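Side-chain contacts in octaprenyl-diphosphate synthase (Roseobacter denitrificans, PDB 4JXN), which probably makes all-trans-octaprenyl diphosphate from farnesyl diphosphate and five isopentenyl diphosphates, supplying the precursor of the side chain of isoprenoid quinones: residues His67-Asp72 and Ala204-Tyr209; Glu84-Ala89 and Gln131-Thr136; Leu213-Gln218 and Ala303-Ala308. One frame throughout, in Å; residues are numbered along the deposited sequence.

Overall arrangement
After helices 9-34 and 43-49 the chain reaches helix 57-68 and the turn after it, which form one side of contact 1. Helix 75-94 follows directly and packs on helix 116-134 in contact 2, closing a loop of 41 residues. That loop is nested inside the one of 131 residues that contact 1 closes on helix 200-224. The same helix then opens contact 3, which is in series with the other two and brings in helix 291-309, near the C-terminal end. Contacts 1 and 3 touch through the E208-R305 salt bridge. Contacts 2 and 3 lie on opposite sides of the chain's centre, about 24 Å apart between centres.

Contact 1: residues His67-Asp72 and Ala204-Tyr209; sequences HLCGYD and AALFEY
L206 turns CG away from its own carbonyl carbon (chi1 -80°), and C69 does the same with SG (chi1 -57°). These two torsions bring CD1 of L206 and SG of C69 together at 3.9 Å, at the end of helix 57-68. The other methyl of L206, CD2, meets CD2 of L68 at 4.2 Å. One leucine thus serves two partners, one with each branch. The side chains of L68 and L206 run past each other in opposite directions. The contact is apolar and small, burying 94 Å² in all. The backbones stay well apart, with CA of L68 and CA of L206 10.0 Å from each other, and only side chains bridge the gap.

The segment 67-72 is a helix end. C69 is the first residue to leave helical angles, and G70 follows with a positive phi. G70 is the C-prime residue of a Schellman motif: its N bonds to O of H67, and N of Y71 reaches back to O of A66. The contact therefore joins the last turn of one helix, and the first residue beyond it, to the flank of another.

Around it, C69 also touches A196 at the end of helix 170-196. L68 rests on V318 and K319 of helix 317-330, and L206 reaches A65 further back on helix 57-68. The contact thus lies where helices 57-68, 170-196, 200-224 and 317-330 come together, in an all-helical fold without strands.

Contact 2: residues Glu84-Ala89 and Gln131-Thr136; sequences EFIHTA and QLMVET
F85 presents the edge of its ring to L132, inside the all-helical isoprenoid synthase fold of the FPP/GGPP synthase family. The two side chains cross at about a right angle. CD1 of L132 lies near the ring plane and sits 3.6 Å from CE2 of F85, and equally close to CD2. The methyl thus meets one side of the ring rim and does not lie over a face. In both residues CG is anti to the carbonyl carbon (chi1 -86° in F85, -77° in L132), and both CB bonds point across the gap between helices 75-94 and 116-134.

I86 and M133 make the second meeting. Their CB bonds do not aim at the other helix, yet the chain ends do meet: CD1 of I86 is 4.3 Å from CE of M133. All four residues are buried. R33 of helix 9-34 packs against F85 and L132. M133 also touches F130 of the second subunit, so this contact lies close to the dimer interface.

Segment 84-89 also holds a threonine hydroxyl on its own backbone. T88 OG1 gives a bond of 2.9 Å to O of E84, from above the carbonyl plane. That oxygen also accepts T88 N, so two donors of one residue grip it.

Contact 3: residues Leu213-Gln218 and Ala303-Ala308; sequences LGIAFQ and AARAKA
The segments 213-218 and 303-308 run nearly antiparallel, at 158°, with axes 8.7 Å apart, and CA of A216 and CA of A303, like CA of L213 and CA of A306, are 5.7 Å apart. Small alanine side chains are consistent with this close spacing; their methyls pack against the opposite backbone. CB of A216 lies 4.0 Å from N of A303, and CB of A306 lies 4.1 Å from N of L213. The side chains themselves meet at CB: 4.3 Å between CB of A216 and CB of A303.

At the border of this patch, R305 reaches across to I215 at a slant. Its chain is extended at first and then bends at chi3 (75°), which carries the guanidinium to the other helix. CD1 of I215 meets the edge of that group, 3.8 Å from NH1. The polar end is held by Q302 and by salt bridges to D211 and E208 of helix 200-224.

L213 further touches V329, and A303 touches V330, both on helix 317-330. The close alanine-lined pair of antiparallel helices belongs to the helical bundle of the trans-prenyltransferase fold, here tying helix 291-309 to helix 200-224.

Contact 1: residues His67-Asp72 and Ala204-Tyr209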
ATOM      1  N   HIS A  67     -21.852 -12.296  12.462  1.00 53.29           N
ATOM      2  CA  HIS A  67     -23.199 -12.764  12.804  1.00 61.57           C
ATOM      3  C   HIS A  67     -23.144 -14.094  13.551  1.00 89.43           C
ATOM      4  O   HIS A  67     -23.829 -14.289  14.560  1.00 59.77           O
ATOM      5  CB  HIS A  67     -24.064 -12.893  11.554  1.00 46.90           C
ATOM      6  CG  HIS A  67     -24.460 -11.579  10.948  1.00 63.53           C
ATOM      7  ND1 HIS A  67     -25.146 -10.610  11.647  1.00 83.60           N
ATOM      8  CD2 HIS A  67     -24.284 -11.086   9.698  1.00 79.70           C
ATOM      9  CE1 HIS A  67     -25.363  -9.570  10.861  1.00 68.79           C
ATOM     10  NE2 HIS A  67     -24.852  -9.835   9.673  1.00 78.13           N
ATOM     11  N   LEU A  68     -22.297 -14.999  13.080  1.00 58.15           N
ATOM     12  CA  LEU A  68     -22.128 -16.276  13.759  1.00 60.71           C
ATOM     13  C   LEU A  68     -21.828 -16.109  15.255  1.00 72.87           C
ATOM     14  O   LEU A  68     -22.255 -16.928  16.066  1.00 76.12           O
ATOM     15  CB  LEU A  68     -21.032 -17.094  13.078  1.00 52.98           C
ATOM     16  CG  LEU A  68     -20.645 -18.445  13.685  1.00 61.68           C
ATOM     17  CD1 LEU A  68     -21.811 -19.421  13.748  1.00 68.57           C
ATOM     18  CD2 LEU A  68     -19.502 -19.024  12.877  1.00 53.68           C
ATOM     19  N   CYS A  69     -21.101 -15.054  15.614  1.00 72.02           N
ATOM     20  CA  CYS A  69     -20.743 -14.795  17.016  1.00102.73           C
ATOM     21  C   CYS A  69     -21.665 -13.770  17.712  1.00 50.65           C
ATOM     22  O   CYS A  69     -21.350 -13.281  18.797  1.00 92.86           O
ATOM     23  CB  CYS A  69     -19.283 -14.334  17.087  1.00 90.25           C
ATOM     24  SG  CYS A  69     -18.095 -15.501  16.375  1.00 74.19           S
ATOM     25  N   GLY A  70     -22.788 -13.444  17.075  1.00 64.25           N
ATOM     26  CA  GLY A  70     -23.814 -12.588  17.669  1.00 93.58           C
ATOM     27  C   GLY A  70     -23.523 -11.096  17.741  1.00 91.70           C
ATOM     28  O   GLY A  70     -24.007 -10.421  18.647  1.00 87.94           O
ATOM     29  N   TYR A  71     -22.760 -10.572  16.787  1.00 79.56           N
ATOM     30  CA  TYR A  71     -22.405  -9.151  16.783  1.00 58.38           C
ATOM     31  C   TYR A  71     -23.578  -8.264  16.366  1.00107.75           C
ATOM     32  O   TYR A  71     -24.130  -8.423  15.271  1.00 66.52           O
ATOM     33  CB  TYR A  71     -21.226  -8.890  15.842  1.00 90.35           C
ATOM     34  CG  TYR A  71     -20.730  -7.450  15.840  1.00 66.87           C
ATOM     35  CD1 TYR A  71     -20.250  -6.855  17.008  1.00 68.40           C
ATOM     36  CD2 TYR A  71     -20.734  -6.687  14.673  1.00 73.83           C
ATOM     37  CE1 TYR A  71     -19.795  -5.539  17.013  1.00 67.98           C
ATOM     38  CE2 TYR A  71     -20.267  -5.378  14.670  1.00 82.94           C
ATOM     39  CZ  TYR A  71     -19.804  -4.806  15.841  1.00 69.28           C
ATOM     40  OH  TYR A  71     -19.347  -3.502  15.829  1.00 78.79           O
ATOM     41  N   ASP A  72     -23.935  -7.323  17.239  1.00131.27           N
ATOM     42  CA  ASP A  72     -24.972  -6.333  16.947  1.00128.22           C
ATOM     43  C   ASP A  72     -24.425  -5.188  16.098  1.00116.23           C
ATOM     44  O   ASP A  72     -24.971  -4.894  15.038  1.00109.12           O
ATOM     45  CB  ASP A  72     -25.558  -5.759  18.244  1.00111.36           C
ATOM     46  CG  ASP A  72     -26.404  -6.766  19.010  1.00175.08           C
ATOM     47  OD1 ASP A  72     -27.115  -7.575  18.373  1.00156.37           O
ATOM     48  OD2 ASP A  72     -26.367  -6.737  20.260  1.00110.40           O
ATOM     49  N   ALA A 204      -9.734 -18.745  16.977  1.00 64.95           N
ATOM     50  CA  ALA A 204      -8.801 -19.674  16.355  1.00 60.67           C
ATOM     51  C   ALA A 204      -9.479 -20.593  15.339  1.00 55.05           C
ATOM     52  O   ALA A 204      -8.892 -20.911  14.306  1.00 69.21           O
ATOM     53  CB  ALA A 204      -8.124 -20.512  17.427  1.00 76.31           C
ATOM     54  N   ALA A 205     -10.701 -21.034  15.645  1.00 55.73           N
ATOM     55  CA  ALA A 205     -11.478 -21.893  14.737  1.00 57.75           C
ATOM     56  C   ALA A 205     -11.924 -21.137  13.482  1.00 92.51           C
ATOM     57  O   ALA A 205     -11.984 -21.688  12.376  1.00 52.39           O
ATOM     58  CB  ALA A 205     -12.692 -22.470  15.452  1.00 56.63           C
ATOM     59  N   LEU A 206     -12.265 -19.871  13.660  1.00 52.46           N
ATOM     60  CA  LEU A 206     -12.612 -19.031  12.534  1.00 60.40           C
ATOM     61  C   LEU A 206     -11.396 -18.819  11.629  1.00 47.13           C
ATOM     62  O   LEU A 206     -11.502 -18.911  10.399  1.00 52.36           O
ATOM     63  CB  LEU A 206     -13.160 -17.690  13.025  1.00 68.25           C
ATOM     64  CG  LEU A 206     -14.625 -17.770  13.449  1.00 79.46           C
ATOM     65  CD1 LEU A 206     -15.070 -16.470  14.108  1.00 51.76           C
ATOM     66  CD2 LEU A 206     -15.499 -18.104  12.251  1.00 57.22           C
ATOM     67  N   PHE A 207     -10.245 -18.543  12.246  1.00 46.18           N
ATOM     68  CA  PHE A 207      -9.003 -18.415  11.518  1.00 48.20           C
ATOM     69  C   PHE A 207      -8.734 -19.702  10.716  1.00 53.28           C
ATOM     70  O   PHE A 207      -8.505 -19.641   9.511  1.00 67.10           O
ATOM     71  CB  PHE A 207      -7.844 -18.122  12.468  1.00 50.52           C
ATOM     72  CG  PHE A 207      -6.514 -17.982  11.763  1.00 60.42           C
ATOM     73  CD1 PHE A 207      -5.710 -19.099  11.536  1.00 84.14           C
ATOM     74  CD2 PHE A 207      -6.080 -16.749  11.307  1.00 62.12           C
ATOM     75  CE1 PHE A 207      -4.496 -18.987  10.871  1.00 52.98           C
ATOM     76  CE2 PHE A 207      -4.863 -16.621  10.649  1.00 63.56           C
ATOM     77  CZ  PHE A 207      -4.071 -17.742  10.433  1.00 76.37           C
ATOM     78  N   GLU A 208      -8.780 -20.855  11.386  1.00 61.31           N
ATOM     79  CA  GLU A 208      -8.472 -22.146  10.742  1.00 49.94           C
ATOM     80  C   GLU A 208      -9.441 -22.490   9.622  1.00 62.67           C
ATOM     81  O   GLU A 208      -9.022 -22.972   8.560  1.00 61.64           O
ATOM     82  CB  GLU A 208      -8.408 -23.295  11.764  1.00 56.43           C
ATOM     83  CG  GLU A 208      -7.106 -23.363  12.557  1.00 94.96           C
ATOM     84  CD  GLU A 208      -6.080 -24.325  11.964  1.00182.49           C
ATOM     85  OE1 GLU A 208      -6.363 -25.544  11.879  1.00129.47           O
ATOM     86  OE2 GLU A 208      -4.974 -23.869  11.598  1.00123.32           O
ATOM     87  N   TYR A 209     -10.729 -22.247   9.847  1.00 47.43           N
ATOM     88  CA  TYR A 209     -11.713 -22.338   8.760  1.00 56.12           C
ATOM     89  C   TYR A 209     -11.298 -21.546   7.514  1.00 54.13           C
ATOM     90  O   TYR A 209     -11.298 -22.081   6.413  1.00 48.86           O
ATOM     91  CB  TYR A 209     -13.062 -21.832   9.209  1.00 40.59           C
ATOM     92  CG  TYR A 209     -14.086 -21.826   8.111  1.00 37.67           C
ATOM     93  CD1 TYR A 209     -14.738 -22.984   7.748  1.00 42.63           C
ATOM     94  CD2 TYR A 209     -14.383 -20.663   7.418  1.00 42.55           C
ATOM     95  CE1 TYR A 209     -15.663 -22.997   6.720  1.00 38.46           C
ATOM     96  CE2 TYR A 209     -15.306 -20.664   6.388  1.00 30.15           C
ATOM     97  CZ  TYR A 209     -15.948 -21.837   6.042  1.00 42.93           C
ATOM     98  OH  TYR A 209     -16.896 -21.844   5.034  1.00 49.08           O
TER

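Contact 2: residues Glu84-Ala89 and Gln131-Thr136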
ATOM      1  N   GLU A  84     -12.492  -6.129   1.059  1.00 57.97           N
ATOM      2  CA  GLU A  84     -12.586  -6.000  -0.403  1.00 76.01           C
ATOM      3  C   GLU A  84     -11.599  -4.966  -0.932  1.00 55.88           C
ATOM      4  O   GLU A  84     -10.915  -5.221  -1.934  1.00 85.68           O
ATOM      5  CB  GLU A  84     -14.018  -5.714  -0.904  1.00 70.77           C
ATOM      6  CG  GLU A  84     -14.682  -6.938  -1.539  1.00122.03           C
ATOM      7  CD  GLU A  84     -13.819  -7.654  -2.588  1.00154.69           C
ATOM      8  OE1 GLU A  84     -13.692  -8.910  -2.555  1.00 62.44           O
ATOM      9  OE2 GLU A  84     -13.259  -6.963  -3.463  1.00117.54           O
ATOM     10  N   PHE A  85     -11.500  -3.818  -0.256  1.00 69.79           N
ATOM     11  CA  PHE A  85     -10.505  -2.808  -0.646  1.00 56.81           C
ATOM     12  C   PHE A  85      -9.145  -3.448  -0.794  1.00 71.01           C
ATOM     13  O   PHE A  85      -8.486  -3.314  -1.833  1.00 59.81           O
ATOM     14  CB  PHE A  85     -10.464  -1.639   0.346  1.00 61.45           C
ATOM     15  CG  PHE A  85     -11.476  -0.554   0.050  1.00 55.54           C
ATOM     16  CD1 PHE A  85     -11.613  -0.043  -1.245  1.00 70.40           C
ATOM     17  CD2 PHE A  85     -12.276  -0.029   1.054  1.00 74.74           C
ATOM     18  CE1 PHE A  85     -12.528   0.964  -1.527  1.00 54.71           C
ATOM     19  CE2 PHE A  85     -13.201   0.972   0.778  1.00 68.42           C
ATOM     20  CZ  PHE A  85     -13.320   1.472  -0.512  1.00 67.32           C
ATOM     21  N   ILE A  86      -8.751  -4.206   0.219  1.00 61.39           N
ATOM     22  CA  ILE A  86      -7.462  -4.893   0.174  1.00 64.27           C
ATOM     23  C   ILE A  86      -7.344  -5.911  -0.968  1.00 66.04           C
ATOM     24  O   ILE A  86      -6.273  -6.046  -1.583  1.00 65.10           O
ATOM     25  CB  ILE A  86      -7.171  -5.585   1.518  1.00 69.00           C
ATOM     26  CG1 ILE A  86      -6.880  -4.525   2.583  1.00 75.61           C
ATOM     27  CG2 ILE A  86      -6.000  -6.552   1.387  1.00 61.13           C
ATOM     28  CD1 ILE A  86      -6.840  -5.053   3.997  1.00 52.00           C
ATOM     29  N   HIS A  87      -8.409  -6.662  -1.231  1.00 66.27           N
ATOM     30  CA  HIS A  87      -8.343  -7.653  -2.293  1.00 61.10           C
ATOM     31  C   HIS A  87      -8.165  -6.950  -3.648  1.00 51.55           C
ATOM     32  O   HIS A  87      -7.295  -7.325  -4.433  1.00 73.29           O
ATOM     33  CB  HIS A  87      -9.577  -8.558  -2.321  1.00 64.57           C
ATOM     34  CG  HIS A  87      -9.520  -9.583  -3.412  1.00 51.15           C
ATOM     35  ND1 HIS A  87     -10.600  -9.888  -4.212  1.00 81.84           N
ATOM     36  CD2 HIS A  87      -8.487 -10.332  -3.869  1.00 70.27           C
ATOM     37  CE1 HIS A  87     -10.243 -10.803  -5.095  1.00 69.56           C
ATOM     38  NE2 HIS A  87      -8.965 -11.086  -4.910  1.00 97.81           N
ATOM     39  N   THR A  88      -8.982  -5.923  -3.889  1.00 67.10           N
ATOM     40  CA  THR A  88      -8.935  -5.153  -5.129  1.00 52.08           C
ATOM     41  C   THR A  88      -7.567  -4.512  -5.363  1.00 76.70           C
ATOM     42  O   THR A  88      -6.970  -4.680  -6.432  1.00 70.49           O
ATOM     43  CB  THR A  88     -10.007  -4.049  -5.150  1.00 76.86           C
ATOM     44  OG1 THR A  88     -11.275  -4.600  -4.780  1.00 64.06           O
ATOM     45  CG2 THR A  88     -10.116  -3.426  -6.537  1.00 89.62           C
ATOM     46  N   ALA A  89      -7.072  -3.792  -4.360  1.00 61.01           N
ATOM     47  CA  ALA A  89      -5.778  -3.103  -4.471  1.00 76.66           C
ATOM     48  C   ALA A  89      -4.676  -4.082  -4.859  1.00 52.65           C
ATOM     49  O   ALA A  89      -3.793  -3.764  -5.661  1.00 92.24           O
ATOM     50  CB  ALA A  89      -5.427  -2.387  -3.161  1.00 48.18           C
ATOM     51  N   GLN A 131      -8.067   3.502   6.944  1.00 52.69           N
ATOM     52  CA  GLN A 131      -9.023   4.418   7.558  1.00 66.99           C
ATOM     53  C   GLN A 131     -10.231   3.707   8.154  1.00 75.80           C
ATOM     54  O   GLN A 131     -10.642   4.025   9.273  1.00 61.38           O
ATOM     55  CB  GLN A 131      -9.517   5.425   6.517  1.00 55.11           C
ATOM     56  CG  GLN A 131      -8.497   6.488   6.156  1.00 65.34           C
ATOM     57  CD  GLN A 131      -9.041   7.496   5.160  1.00143.06           C
ATOM     58  OE1 GLN A 131      -9.486   7.139   4.059  1.00 68.27           O
ATOM     59  NE2 GLN A 131      -9.005   8.768   5.542  1.00 64.59           N
ATOM     60  N   LEU A 132     -10.806   2.774   7.389  1.00 67.57           N
ATOM     61  CA  LEU A 132     -11.966   1.973   7.846  1.00 62.38           C
ATOM     62  C   LEU A 132     -11.682   1.111   9.088  1.00 55.97           C
ATOM     63  O   LEU A 132     -12.482   1.097  10.028  1.00 58.48           O
ATOM     64  CB  LEU A 132     -12.508   1.085   6.709  1.00 61.83           C
ATOM     65  CG  LEU A 132     -13.345   1.820   5.656  1.00 60.50           C
ATOM     66  CD1 LEU A 132     -13.427   1.058   4.339  1.00 74.09           C
ATOM     67  CD2 LEU A 132     -14.736   2.094   6.200  1.00 63.03           C
ATOM     68  N   MET A 133     -10.551   0.403   9.108  1.00 58.58           N
ATOM     69  CA  MET A 133     -10.234  -0.435  10.283  1.00 60.63           C
ATOM     70  C   MET A 133      -9.977   0.427  11.518  1.00 58.60           C
ATOM     71  O   MET A 133     -10.362   0.061  12.632  1.00 63.10           O
ATOM     72  CB  MET A 133      -9.016  -1.353  10.075  1.00 79.33           C
ATOM     73  CG  MET A 133      -8.455  -1.463   8.669  1.00 65.06           C
ATOM     74  SD  MET A 133      -7.006  -2.545   8.623  1.00 65.73           S
ATOM     75  CE  MET A 133      -6.286  -2.103   7.035  1.00 70.40           C
ATOM     76  N   VAL A 134      -9.295   1.555  11.332  1.00 50.01           N
ATOM     77  CA  VAL A 134      -8.966   2.436  12.461  1.00 64.99           C
ATOM     78  C   VAL A 134     -10.244   2.945  13.115  1.00 52.37           C
ATOM     79  O   VAL A 134     -10.340   3.020  14.346  1.00 70.68           O
ATOM     80  CB  VAL A 134      -8.086   3.640  12.028  1.00 64.99           C
ATOM     81  CG1 VAL A 134      -8.039   4.713  13.117  1.00 65.17           C
ATOM     82  CG2 VAL A 134      -6.677   3.174  11.695  1.00 63.14           C
ATOM     83  N   GLU A 135     -11.226   3.286  12.286  1.00 60.85           N
ATOM     84  CA  GLU A 135     -12.513   3.753  12.793  1.00 75.80           C
ATOM     85  C   GLU A 135     -13.233   2.749  13.703  1.00 71.60           C
ATOM     86  O   GLU A 135     -14.122   3.143  14.455  1.00 68.35           O
ATOM     87  CB  GLU A 135     -13.422   4.155  11.630  1.00 68.34           C
ATOM     88  CG  GLU A 135     -12.980   5.437  10.934  1.00 67.36           C
ATOM     89  CD  GLU A 135     -13.465   5.534   9.500  1.00102.24           C
ATOM     90  OE1 GLU A 135     -12.719   6.075   8.656  1.00 77.36           O
ATOM     91  OE2 GLU A 135     -14.589   5.070   9.211  1.00 90.02           O
ATOM     92  N   THR A 136     -12.851   1.471  13.649  1.00 64.98           N
ATOM     93  CA  THR A 136     -13.514   0.428  14.454  1.00 58.73           C
ATOM     94  C   THR A 136     -13.087   0.464  15.901  1.00 53.56           C
ATOM     95  O   THR A 136     -13.703  -0.178  16.744  1.00 67.55           O
ATOM     96  CB  THR A 136     -13.245  -1.003  13.911  1.00 53.06           C
ATOM     97  OG1 THR A 136     -11.865  -1.356  14.075  1.00 57.28           O
ATOM     98  CG2 THR A 136     -13.613  -1.099  12.451  1.00 49.83           C
TER

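Contact 3: residues Leu213-Gln218 and Ala303-Ala308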
ATOM      1  N   LEU A 213     -10.068 -23.019   3.969  1.00 61.85           N
ATOM      2  CA  LEU A 213     -10.962 -22.674   2.861  1.00 49.41           C
ATOM      3  C   LEU A 213     -10.231 -21.922   1.755  1.00 53.12           C
ATOM      4  O   LEU A 213     -10.553 -22.092   0.584  1.00 43.12           O
ATOM      5  CB  LEU A 213     -12.143 -21.818   3.335  1.00 58.90           C
ATOM      6  CG  LEU A 213     -13.260 -21.510   2.321  1.00 58.36           C
ATOM      7  CD1 LEU A 213     -14.090 -22.756   2.025  1.00 63.43           C
ATOM      8  CD2 LEU A 213     -14.153 -20.370   2.799  1.00 75.28           C
ATOM      9  N   GLY A 214      -9.284 -21.071   2.132  1.00 51.96           N
ATOM     10  CA  GLY A 214      -8.532 -20.282   1.161  1.00 66.99           C
ATOM     11  C   GLY A 214      -7.579 -21.152   0.365  1.00 72.37           C
ATOM     12  O   GLY A 214      -7.422 -20.979  -0.855  1.00 52.38           O
ATOM     13  N   ILE A 215      -6.948 -22.095   1.069  1.00 52.67           N
ATOM     14  CA  ILE A 215      -6.053 -23.059   0.443  1.00 60.66           C
ATOM     15  C   ILE A 215      -6.837 -23.915  -0.548  1.00 68.95           C
ATOM     16  O   ILE A 215      -6.404 -24.091  -1.689  1.00 54.72           O
ATOM     17  CB  ILE A 215      -5.310 -23.935   1.487  1.00 48.04           C
ATOM     18  CG1 ILE A 215      -4.394 -23.071   2.364  1.00 58.11           C
ATOM     19  CG2 ILE A 215      -4.440 -24.973   0.788  1.00 62.60           C
ATOM     20  CD1 ILE A 215      -3.906 -23.757   3.629  1.00 54.30           C
ATOM     21  N   ALA A 216      -7.997 -24.421  -0.122  1.00 56.42           N
ATOM     22  CA  ALA A 216      -8.847 -25.221  -1.017  1.00 50.27           C
ATOM     23  C   ALA A 216      -9.243 -24.390  -2.211  1.00 69.45           C
ATOM     24  O   ALA A 216      -9.086 -24.834  -3.343  1.00 57.31           O
ATOM     25  CB  ALA A 216     -10.084 -25.741  -0.308  1.00 55.67           C
ATOM     26  N   PHE A 217      -9.750 -23.185  -1.949  1.00 49.77           N
ATOM     27  CA  PHE A 217     -10.164 -22.256  -3.006  1.00 58.18           C
ATOM     28  C   PHE A 217      -9.122 -22.114  -4.138  1.00 38.09           C
ATOM     29  O   PHE A 217      -9.472 -22.142  -5.318  1.00 60.10           O
ATOM     30  CB  PHE A 217     -10.435 -20.889  -2.384  1.00 53.09           C
ATOM     31  CG  PHE A 217     -11.017 -19.885  -3.331  1.00 50.66           C
ATOM     32  CD1 PHE A 217     -12.391 -19.775  -3.490  1.00 55.65           C
ATOM     33  CD2 PHE A 217     -10.186 -19.027  -4.053  1.00 90.57           C
ATOM     34  CE1 PHE A 217     -12.927 -18.832  -4.354  1.00 70.09           C
ATOM     35  CE2 PHE A 217     -10.715 -18.086  -4.923  1.00 71.92           C
ATOM     36  CZ  PHE A 217     -12.089 -17.985  -5.073  1.00 60.02           C
ATOM     37  N   GLN A 218      -7.853 -21.950  -3.745  1.00 53.01           N
ATOM     38  CA  GLN A 218      -6.747 -21.704  -4.668  1.00 49.36           C
ATOM     39  C   GLN A 218      -6.308 -22.975  -5.367  1.00 90.89           C
ATOM     40  O   GLN A 218      -5.906 -22.933  -6.526  1.00 43.80           O
ATOM     41  CB  GLN A 218      -5.536 -21.139  -3.912  1.00 56.05           C
ATOM     42  CG  GLN A 218      -4.314 -20.852  -4.767  1.00 83.25           C
ATOM     43  CD  GLN A 218      -4.617 -19.864  -5.868  1.00 68.23           C
ATOM     44  OE1 GLN A 218      -4.965 -18.723  -5.599  1.00 82.43           O
ATOM     45  NE2 GLN A 218      -4.501 -20.303  -7.116  1.00 73.08           N
ATOM     46  N   ALA A 303     -10.705 -28.711   2.334  1.00 48.58           N
ATOM     47  CA  ALA A 303     -12.123 -28.383   2.487  1.00 44.30           C
ATOM     48  C   ALA A 303     -12.788 -29.146   3.644  1.00 60.86           C
ATOM     49  O   ALA A 303     -13.655 -28.612   4.334  1.00 52.95           O
ATOM     50  CB  ALA A 303     -12.861 -28.644   1.193  1.00 52.29           C
ATOM     51  N   ALA A 304     -12.393 -30.393   3.863  1.00 58.61           N
ATOM     52  CA  ALA A 304     -12.922 -31.142   5.011  1.00 45.46           C
ATOM     53  C   ALA A 304     -12.352 -30.575   6.306  1.00 50.46           C
ATOM     54  O   ALA A 304     -13.041 -30.520   7.326  1.00 56.76           O
ATOM     55  CB  ALA A 304     -12.604 -32.619   4.885  1.00 47.47           C
ATOM     56  N   ARG A 305     -11.094 -30.145   6.242  1.00 44.25           N
ATOM     57  CA  ARG A 305     -10.424 -29.499   7.365  1.00 43.38           C
ATOM     58  C   ARG A 305     -11.134 -28.219   7.769  1.00 53.47           C
ATOM     59  O   ARG A 305     -11.298 -27.952   8.956  1.00 56.38           O
ATOM     60  CB  ARG A 305      -8.965 -29.199   7.029  1.00 54.49           C
ATOM     61  CG  ARG A 305      -8.145 -28.709   8.210  1.00 48.45           C
ATOM     62  CD  ARG A 305      -6.663 -28.656   7.912  1.00 50.20           C
ATOM     63  NE  ARG A 305      -6.276 -27.537   7.052  1.00 75.65           N
ATOM     64  CZ  ARG A 305      -5.943 -26.315   7.474  1.00 98.70           C
ATOM     65  NH1 ARG A 305      -5.602 -25.394   6.584  1.00 54.09           N
ATOM     66  NH2 ARG A 305      -5.955 -25.991   8.766  1.00 59.92           N
ATOM     67  N   ALA A 306     -11.559 -27.438   6.782  1.00 48.11           N
ATOM     68  CA  ALA A 306     -12.321 -26.226   7.051  1.00 52.16           C
ATOM     69  C   ALA A 306     -13.551 -26.570   7.876  1.00 49.07           C
ATOM     70  O   ALA A 306     -13.772 -26.005   8.948  1.00 54.70           O
ATOM     71  CB  ALA A 306     -12.734 -25.543   5.759  1.00 47.36           C
ATOM     72  N   LYS A 307     -14.344 -27.518   7.399  1.00 44.89           N
ATOM     73  CA  LYS A 307     -15.579 -27.874   8.078  1.00 50.85           C
ATOM     74  C   LYS A 307     -15.344 -28.412   9.477  1.00 47.70           C
ATOM     75  O   LYS A 307     -16.073 -28.085  10.398  1.00 70.80           O
ATOM     76  CB  LYS A 307     -16.360 -28.897   7.265  1.00 57.74           C
ATOM     77  CG  LYS A 307     -16.467 -28.565   5.795  1.00 65.20           C
ATOM     78  CD  LYS A 307     -16.765 -29.809   4.990  1.00 51.67           C
ATOM     79  CE  LYS A 307     -18.229 -30.168   5.076  1.00101.10           C
ATOM     80  NZ  LYS A 307     -18.533 -31.392   4.292  1.00118.92           N
ATOM     81  N   ALA A 308     -14.329 -29.244   9.638  1.00 50.59           N
ATOM     82  CA  ALA A 308     -14.001 -29.770  10.961  1.00 62.53           C
ATOM     83  C   ALA A 308     -13.604 -28.665  11.923  1.00 67.00           C
ATOM     84  O   ALA A 308     -13.891 -28.744  13.105  1.00 61.02           O
ATOM     85  CB  ALA A 308     -12.886 -30.798  10.876  1.00 43.69           C
TER